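Local coordinates for polyphosphate kinase (Porphyromonas gingivalis, PDB 2O8R), which probably catalyses the reversible, magnesium-dependent transfer of the terminal phosphate of ATP to a growing polyphosphate chain, at residues A[274-277]-A[278-281]. The protein carries 3 engineered substitutions. Sequence-based numbering, arbitrary orientation.
Sequences RMPD and EVLR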
loop_
_atom_site.group_PDB
_atom_site.type_symbol
_atom_site.label_atom_id
_atom_site.label_comp_id
_atom_site.label_asym_id
_atom_site.label_seq_id
_atom_site.Cartn_x
_atom_site.Cartn_y
_atom_site.Cartn_z
ATOM N N ARG A 274 -5.016 -29.660 -21.498
ATOM C CA ARG A 274 -5.493 -29.838 -22.868
ATOM C C ARG A 274 -4.447 -29.382 -23.886
ATOM O O ARG A 274 -4.626 -29.589 -25.083
ATOM C CB ARG A 274 -6.789 -29.048 -23.103
ATOM C CG ARG A 274 -7.988 -29.501 -22.295
ATOM C CD ARG A 274 -9.090 -28.439 -22.275
ATOM N NE ARG A 274 -10.101 -28.639 -23.314
ATOM C CZ ARG A 274 -11.260 -29.276 -23.132
ATOM N NH1 ARG A 274 -11.567 -29.787 -21.944
ATOM N NH2 ARG A 274 -12.118 -29.401 -24.142
HETATM N N MSE A 275 -3.366 -28.762 -23.411
HETATM C CA MSE A 275 -2.361 -28.169 -24.285
HETATM C C MSE A 275 -1.493 -29.238 -24.915
HETATM O O MSE A 275 -0.912 -30.056 -24.199
HETATM C CB MSE A 275 -1.473 -27.215 -23.501
HETATM C CG MSE A 275 -1.004 -26.025 -24.294
HETATM SE SE MSE A 275 0.434 -25.048 -23.423
HETATM C CE MSE A 275 0.139 -23.278 -24.108
ATOM N N PRO A 276 -1.419 -29.252 -26.260
ATOM C CA PRO A 276 -0.493 -30.115 -27.001
ATOM C C PRO A 276 0.962 -29.740 -26.727
ATOM O O PRO A 276 1.253 -28.586 -26.415
ATOM C CB PRO A 276 -0.847 -29.833 -28.466
ATOM C CG PRO A 276 -2.228 -29.258 -28.426
ATOM C CD PRO A 276 -2.263 -28.456 -27.170
ATOM N N ASP A 277 1.868 -30.709 -26.841
ATOM C CA ASP A 277 3.279 -30.470 -26.508
ATOM C C ASP A 277 3.999 -29.617 -27.545
ATOM O O ASP A 277 4.999 -28.970 -27.225
ATOM C CB ASP A 277 4.033 -31.785 -26.286
ATOM C CG ASP A 277 3.298 -32.726 -25.356
ATOM O OD1 ASP A 277 2.166 -33.136 -25.696
ATOM O OD2 ASP A 277 3.853 -33.067 -24.291
ATOM N N GLU A 278 3.487 -29.608 -28.777
ATOM C CA GLU A 278 4.057 -28.775 -29.835
ATOM C C GLU A 278 4.075 -27.311 -29.413
ATOM O O GLU A 278 5.068 -26.608 -29.619
ATOM C CB GLU A 278 3.293 -28.925 -31.151
ATOM C CG GLU A 278 3.300 -30.324 -31.732
ATOM C CD GLU A 278 1.988 -31.046 -31.514
ATOM O OE1 GLU A 278 1.005 -30.719 -32.212
ATOM O OE2 GLU A 278 1.944 -31.950 -30.654
ATOM N N VAL A 279 2.978 -26.867 -28.804
ATOM C CA VAL A 279 2.873 -25.492 -28.328
ATOM C C VAL A 279 3.672 -25.282 -27.033
ATOM O O VAL A 279 4.179 -24.181 -26.779
ATOM C CB VAL A 279 1.386 -25.010 -28.253
ATOM C CG1 VAL A 279 0.517 -26.009 -27.552
ATOM C CG2 VAL A 279 1.264 -23.617 -27.632
ATOM N N LEU A 280 3.814 -26.345 -26.242
ATOM C CA LEU A 280 4.695 -26.303 -25.078
ATOM C C LEU A 280 6.110 -26.027 -25.551
ATOM O O LEU A 280 6.723 -25.027 -25.159
ATOM C CB LEU A 280 4.669 -27.621 -24.311
ATOM C CG LEU A 280 4.910 -27.560 -22.799
ATOM C CD1 LEU A 280 4.868 -28.963 -22.236
ATOM C CD2 LEU A 280 6.213 -26.864 -22.403
ATOM N N ARG A 281 6.613 -26.905 -26.416
ATOM C CA ARG A 281 7.958 -26.751 -26.958
ATOM C C ARG A 281 8.065 -25.530 -27.859
ATOM O O ARG A 281 9.151 -25.197 -28.329
ATOM C CB ARG A 281 8.445 -28.027 -27.663
ATOM C CG ARG A 281 7.834 -28.304 -29.028
ATOM C CD ARG A 281 8.410 -29.581 -29.633
ATOM N NE ARG A 281 8.177 -30.746 -28.776
ATOM C CZ ARG A 281 7.282 -31.704 -29.015
ATOM N NH1 ARG A 281 6.518 -31.658 -30.100
ATOM N NH2 ARG A 281 7.153 -32.718 -28.166
#
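One face of the Arg281 guanidinium lies over the first turn of its own helix: the carbonyl oxygen of Asp277 stands 3.9 Å above the plane, over the group's centre, and Asp277 CB rests on the same group, 3.8 Å from Arg281 NH2. Two torsions fold the chain back in this way, CG set between the backbone N and the carbonyl carbon (chi1 75°) and a bend at chi3. The carboxylate remains apart, with Asp277 OD2 5.1 Å from Arg281 NH2, too far for a salt bridge, so any attraction between the opposite charges is probably weak. Long and polar, arginine suits this exposed flank.

The same Asp277 O accepts a hydrogen bond from Arg281 N, 2.7 Å away and almost straight. Here a loop leaving strand 268-272 of the middle domain's mixed sheet turns into helix 277-283. Pro276 takes the N-cap position, where a residue without an N-H costs the helix nothing; its carbonyl oxygen receives weak bonds from Val279 N and Leu280 N.

On the buried side of the turn, Met275 crosses Val279 at about a right angle, its CG 3.6 Å from Val279 CG1, while Pro276 CD lies 3.7 Å from that methyl. Extended beyond CG, long, flexible methionine, here modelled as selenomethionine, also touches Tyr230, Ile232 and Ala165 on strands 225-235 and 163-169, and compact, branched Val279, itself buried, offers its other methyl, CG2, to Met275 CE.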